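Local coordinates for protein 3,4-dihydroxybenzoate decarboxylase (Enterobacter cloacae, PDB 5NY5) that probably catalyses the reversible decarboxylation of 3,4-dihydroxybenzoate to catechol as a UbiD-family enzyme dependent on prenylated FMN and a metal ion, at residues A[262-267]-A[308-313]; A[369-374]-A[401-406]. All coordinates share one frame; numbering follows the deposited sequence.

Contact 1: residues A[262-267]-A[308-313]; sequences EIIIEG and AVTMRN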
loop_
_atom_site.group_PDB
_atom_site.type_symbol
_atom_site.label_atom_id
_atom_site.label_comp_id
_atom_site.label_asym_id
_atom_site.label_seq_id
_atom_site.Cartn_x
_atom_site.Cartn_y
_atom_site.Cartn_z
ATOM N N GLU A 262 7.837 55.720 7.999
ATOM C CA GLU A 262 8.057 56.553 6.823
ATOM C C GLU A 262 6.751 57.145 6.311
ATOM O O GLU A 262 6.660 58.354 6.076
ATOM C CB GLU A 262 8.745 55.742 5.724
ATOM C CG GLU A 262 10.219 55.473 5.973
ATOM C CD GLU A 262 11.092 56.677 5.675
ATOM O OE1 GLU A 262 10.746 57.451 4.759
ATOM O OE2 GLU A 262 12.120 56.852 6.359
ATOM N N ILE A 263 5.729 56.309 6.126
ATOM C CA ILE A 263 4.438 56.739 5.604
ATOM C C ILE A 263 3.336 56.158 6.478
ATOM O O ILE A 263 3.429 55.012 6.932
ATOM C CB ILE A 263 4.243 56.309 4.134
ATOM C CG1 ILE A 263 5.414 56.782 3.275
ATOM C CG2 ILE A 263 2.937 56.856 3.581
ATOM C CD1 ILE A 263 5.251 56.480 1.810
ATOM N N ILE A 264 2.294 56.951 6.715
ATOM C CA ILE A 264 1.123 56.528 7.470
ATOM C C ILE A 264 -0.112 56.788 6.623
ATOM O O ILE A 264 -0.244 57.855 6.014
ATOM C CB ILE A 264 1.005 57.270 8.818
ATOM C CG1 ILE A 264 2.295 57.139 9.622
ATOM C CG2 ILE A 264 -0.177 56.738 9.616
ATOM C CD1 ILE A 264 2.596 55.732 10.036
ATOM N N ILE A 265 -1.014 55.815 6.582
ATOM C CA ILE A 265 -2.325 55.982 5.969
ATOM C C ILE A 265 -3.363 55.851 7.073
ATOM O O ILE A 265 -3.496 54.785 7.687
ATOM C CB ILE A 265 -2.572 54.959 4.852
ATOM C CG1 ILE A 265 -1.490 55.065 3.780
ATOM C CG2 ILE A 265 -3.941 55.172 4.234
ATOM C CD1 ILE A 265 -1.680 54.099 2.631
ATOM N N GLU A 266 -4.083 56.935 7.340
ATOM C CA GLU A 266 -5.147 56.946 8.336
ATOM C C GLU A 266 -6.483 56.812 7.620
ATOM O O GLU A 266 -6.835 57.658 6.791
ATOM C CB GLU A 266 -5.110 58.225 9.169
ATOM C CG GLU A 266 -3.862 58.384 10.018
ATOM C CD GLU A 266 -3.889 59.643 10.860
ATOM O OE1 GLU A 266 -4.934 60.327 10.875
ATOM O OE2 GLU A 266 -2.867 59.949 11.507
ATOM N N GLY A 267 -7.222 55.753 7.938
ATOM C CA GLY A 267 -8.489 55.508 7.286
ATOM C C GLY A 267 -9.449 54.782 8.202
ATOM O O GLY A 267 -9.150 54.508 9.366
ATOM N N ALA A 308 -6.543 60.706 6.071
ATOM C CA ALA A 308 -5.326 61.491 5.961
ATOM C C ALA A 308 -4.166 60.572 5.619
ATOM O O ALA A 308 -4.124 59.416 6.046
ATOM C CB ALA A 308 -5.028 62.255 7.255
ATOM N N VAL A 309 -3.229 61.096 4.834
ATOM C CA VAL A 309 -1.957 60.436 4.574
ATOM C C VAL A 309 -0.870 61.242 5.268
ATOM O O VAL A 309 -0.897 62.477 5.258
ATOM C CB VAL A 309 -1.672 60.297 3.067
ATOM C CG1 VAL A 309 -0.417 59.474 2.837
ATOM C CG2 VAL A 309 -2.855 59.660 2.369
ATOM N N THR A 310 0.083 60.540 5.872
ATOM C CA THR A 310 1.048 61.152 6.772
ATOM C C THR A 310 2.416 60.539 6.520
ATOM O O THR A 310 2.565 59.315 6.569
ATOM C CB THR A 310 0.607 60.954 8.229
ATOM O OG1 THR A 310 -0.299 62.000 8.602
ATOM C CG2 THR A 310 1.779 60.942 9.170
HETATM N N MSE A 311 3.405 61.384 6.239
HETATM C CA MSE A 311 4.740 60.902 5.895
HETATM C C MSE A 311 5.834 61.895 6.279
HETATM O O MSE A 311 5.567 63.078 6.473
HETATM C CB MSE A 311 4.816 60.591 4.401
HETATM C CG MSE A 311 4.434 61.747 3.494
HETATM SE SE MSE A 311 4.295 61.197 1.626
HETATM C CE MSE A 311 5.886 62.074 0.921
ATOM N N ARG A 312 7.064 61.402 6.410
ATOM C CA ARG A 312 8.183 62.283 6.689
ATOM C C ARG A 312 8.707 62.905 5.398
ATOM O O ARG A 312 8.265 62.579 4.292
ATOM C CB ARG A 312 9.303 61.541 7.419
ATOM C CG ARG A 312 9.312 60.037 7.270
ATOM C CD ARG A 312 10.667 59.477 7.688
ATOM N NE ARG A 312 10.697 58.966 9.057
ATOM C CZ ARG A 312 11.813 58.770 9.755
ATOM N NH1 ARG A 312 11.752 58.290 10.990
ATOM N NH2 ARG A 312 12.992 59.066 9.225
ATOM N N ASN A 313 9.656 63.825 5.556
ATOM C CA ASN A 313 10.249 64.502 4.410
ATOM C C ASN A 313 10.991 63.504 3.533
ATOM O O ASN A 313 11.850 62.758 4.013
ATOM C CB ASN A 313 11.199 65.602 4.881
ATOM C CG ASN A 313 10.476 66.756 5.545
ATOM O OD1 ASN A 313 9.281 66.958 5.335
ATOM N ND2 ASN A 313 11.200 67.526 6.349
#

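Contact 2: residues A[369-374]-A[401-406]; sequences QVKKRQ and VDEDVD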
loop_
_atom_site.group_PDB
_atom_site.type_symbol
_atom_site.label_atom_id
_atom_site.label_comp_id
_atom_site.label_asym_id
_atom_site.label_seq_id
_atom_site.Cartn_x
_atom_site.Cartn_y
_atom_site.Cartn_z
ATOM N N GLN A 369 16.352 19.142 11.844
ATOM C CA GLN A 369 17.676 18.590 12.099
ATOM C C GLN A 369 17.682 18.038 13.515
ATOM O O GLN A 369 17.610 18.801 14.483
ATOM C CB GLN A 369 18.753 19.654 11.919
ATOM C CG GLN A 369 20.164 19.111 11.934
ATOM C CD GLN A 369 21.198 20.207 11.843
ATOM O OE1 GLN A 369 21.136 21.187 12.581
ATOM N NE2 GLN A 369 22.151 20.055 10.931
ATOM N N VAL A 370 17.763 16.716 13.635
ATOM C CA VAL A 370 17.750 16.054 14.929
ATOM C C VAL A 370 19.080 15.347 15.127
ATOM O O VAL A 370 19.849 15.134 14.187
ATOM C CB VAL A 370 16.582 15.058 15.063
ATOM C CG1 VAL A 370 15.257 15.775 14.888
ATOM C CG2 VAL A 370 16.725 13.937 14.047
ATOM N N LYS A 371 19.345 14.982 16.378
ATOM C CA LYS A 371 20.558 14.263 16.749
ATOM C C LYS A 371 20.167 13.092 17.637
ATOM O O LYS A 371 19.739 13.290 18.777
ATOM C CB LYS A 371 21.549 15.181 17.463
ATOM C CG LYS A 371 22.837 14.498 17.889
ATOM C CD LYS A 371 23.735 15.456 18.660
ATOM C CE LYS A 371 25.050 14.800 19.049
ATOM N NZ LYS A 371 25.854 15.674 19.948
ATOM N N LYS A 372 20.303 11.876 17.117
ATOM C CA LYS A 372 20.066 10.687 17.920
ATOM C C LYS A 372 21.269 10.452 18.824
ATOM O O LYS A 372 22.380 10.201 18.344
ATOM C CB LYS A 372 19.797 9.480 17.025
ATOM C CG LYS A 372 18.505 9.598 16.236
ATOM C CD LYS A 372 18.353 8.461 15.244
ATOM C CE LYS A 372 17.159 8.684 14.338
ATOM N NZ LYS A 372 17.142 7.706 13.221
ATOM N N ARG A 373 21.048 10.550 20.131
ATOM C CA ARG A 373 22.115 10.453 21.112
ATOM C C ARG A 373 22.166 9.102 21.808
ATOM O O ARG A 373 23.200 8.759 22.391
ATOM C CB ARG A 373 21.946 11.554 22.164
ATOM C CG ARG A 373 21.581 12.902 21.569
ATOM C CD ARG A 373 20.680 13.698 22.495
ATOM N NE ARG A 373 19.353 13.099 22.624
ATOM C CZ ARG A 373 18.375 13.608 23.365
ATOM N NH1 ARG A 373 18.574 14.727 24.048
ATOM N NH2 ARG A 373 17.197 13.002 23.427
ATOM N N GLN A 374 21.087 8.336 21.753
ATOM C CA GLN A 374 20.965 7.086 22.484
ATOM C C GLN A 374 19.990 6.200 21.730
ATOM O O GLN A 374 19.244 6.687 20.873
ATOM C CB GLN A 374 20.489 7.337 23.921
ATOM C CG GLN A 374 19.414 8.397 24.028
ATOM C CD GLN A 374 19.085 8.739 25.462
ATOM O OE1 GLN A 374 19.415 7.989 26.381
ATOM N NE2 GLN A 374 18.437 9.881 25.664
ATOM N N VAL A 401 16.545 15.121 8.922
ATOM C CA VAL A 401 17.954 14.873 8.648
ATOM C C VAL A 401 18.722 14.913 9.964
ATOM O O VAL A 401 18.229 15.397 10.982
ATOM C CB VAL A 401 18.549 15.885 7.648
ATOM C CG1 VAL A 401 17.836 15.805 6.316
ATOM C CG2 VAL A 401 18.461 17.286 8.209
ATOM N N ASP A 402 19.951 14.401 9.926
ATOM C CA ASP A 402 20.809 14.343 11.099
ATOM C C ASP A 402 21.619 15.631 11.245
ATOM O O ASP A 402 21.547 16.545 10.423
ATOM C CB ASP A 402 21.731 13.129 11.026
ATOM C CG ASP A 402 20.971 11.822 11.045
ATOM O OD1 ASP A 402 20.357 11.507 12.086
ATOM O OD2 ASP A 402 20.995 11.108 10.021
ATOM N N GLU A 403 22.413 15.698 12.315
ATOM C CA GLU A 403 23.138 16.918 12.642
ATOM C C GLU A 403 24.309 17.191 11.707
ATOM O O GLU A 403 24.849 18.300 11.736
ATOM C CB GLU A 403 23.632 16.864 14.090
ATOM C CG GLU A 403 24.719 15.830 14.362
ATOM C CD GLU A 403 24.172 14.430 14.570
ATOM O OE1 GLU A 403 23.081 14.127 14.047
ATOM O OE2 GLU A 403 24.831 13.629 15.268
ATOM N N ASP A 404 24.714 16.226 10.880
ATOM C CA ASP A 404 25.792 16.437 9.925
ATOM C C ASP A 404 25.278 16.803 8.537
ATOM O O ASP A 404 25.998 16.634 7.549
ATOM C CB ASP A 404 26.693 15.202 9.859
ATOM C CG ASP A 404 25.973 13.974 9.344
ATOM O OD1 ASP A 404 24.725 13.967 9.339
ATOM O OD2 ASP A 404 26.663 13.010 8.955
ATOM N N VAL A 405 24.056 17.311 8.444
ATOM C CA VAL A 405 23.460 17.732 7.183
ATOM C C VAL A 405 23.096 19.202 7.305
ATOM O O VAL A 405 22.396 19.593 8.243
ATOM C CB VAL A 405 22.220 16.891 6.829
ATOM C CG1 VAL A 405 21.514 17.466 5.618
ATOM C CG2 VAL A 405 22.612 15.453 6.581
ATOM N N ASP A 406 23.568 20.008 6.360
ATOM C CA ASP A 406 23.302 21.446 6.345
ATOM C C ASP A 406 21.878 21.668 5.855
ATOM O O ASP A 406 21.601 21.592 4.658
ATOM C CB ASP A 406 24.316 22.162 5.459
ATOM C CG ASP A 406 24.179 23.674 5.515
ATOM O OD1 ASP A 406 23.628 24.190 6.506
ATOM O OD2 ASP A 406 24.633 24.350 4.568
HETATM O O HOH W 1 21.512 11.743 14.787
#

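Contact 1: residues A[262-267]-A[308-313]
Thr-310 sets its CG2 methyl beside the branch point of Ile-264, 3.8 Å from CB, the two side chains rising abreast. CG2 is anti to the backbone N, which lays the methyl along Ile-264 CB and CG1. On the same face Glu-266 runs out past Ala-308, its OE1 4.1 Å from the alanine CB; its carboxylate is held by the backbone N-H groups of Val-251 and Ala-252. The other face carries Ile-263 CG1 at 4.0 Å from CB of Met-311, modelled as selenomethionine, and Val-309, which packs on Leu-131 and Leu-134 of helix 131-134. These are antiparallel neighbours in the flavin-binding beta domain of the UbiD fold, between strands 204-210 and 120-123. Ile-264 and Glu-266 form the hydrogen-bonded pairs with Thr-310 and Ala-308. Beyond the last pair, Arg-312 N reaches Glu-262 O at 3.1 Å. Opposite Met-210 the chain fits two residues, Glu-262 and Ile-263, against one, a classic beta bulge. The bent Glu-262 chain brings OE2 to 3.3 Å from Arg-312 CD, but its salt bridge to NE is long, the oxygen well out of the guanidinium plane; Ile-316 N and Arg-9 hold the carboxylate, and Ala-261 O takes the NE hydrogen.

Contact 2: residues A[369-374]-A[401-406]
Gln-369 sends its side chain along the turn that follows Val-401. CB lies over Val-401 CG2. CG, anti to the backbone N, touches Asp-402 O at 3.3 Å. CD passes near both Glu-403 CA and Val-405 O. NE2 ends 2.7 Å from Val-405 O. That hydrogen bond is weak because the N-H points well off the oxygen (116°). The extended chain thus spans the type I turn from Asp-402 to Val-405, which Val-405 N closes onto Asp-402 O.

Behind the glutamine the backbones still pair in parallel: Val-370 N donates a nearly straight bond to Val-401 O at 3.0 Å, and the same oxygen accepts a CA-H contact from Gln-369. One residue on, Val-370 O receives a CA-H contact from Asp-402, and the chains part. Lys-371 and Glu-403 meet through their stems, Glu-403 OE2 resting 3.4 Å from Lys-371 CG, while the ammonium NZ extends past the carboxylate without contact. A water bridges the widening gap: it accepts from Lys-372 N at 2.6 Å and donates to Asp-402 OD1 and Glu-403 OE1, tying two acidic side chains to one backbone N-H. Asp-402 OD2 accepts from Val-465 N, so both oxygens of this carboxylate have a partner.

Val-401 packs on Ala-416 of helix 410-419 and Val-405 on Trp-415, whereas Asp-404 and Asp-406 touch Lys-49 and Arg-50 of the second subunit. The whole is the fraying C-terminal end of two neighbouring parallel strands, joined through helix 380-391 as a beta-alpha-beta crossover in the mixed sheet of the UbiD C-terminal domain.

How the contacts relate
Contact 1 is buried and joins two long antiparallel strands of the flavin-binding domain; contact 2 is partly buried, at the end of a parallel pair in the C-terminal domain. They share no element and lie on opposite sides of the chain's centre, centres about 49 Å apart. Regular backbone bonds hold contact 1, with aliphatic side chains on the Ile-263/Val-309 face and a mixed face with Thr-310 and Glu-266; contact 2 keeps one bridge, then relies on a glutamine amide, a water and acidic side chains. Ile-265 lies about 11 Å, side chain to side chain, from His-170, a residue that binds the prenylated FMN; contact 2 is remote from the annotated sites and borders another subunit.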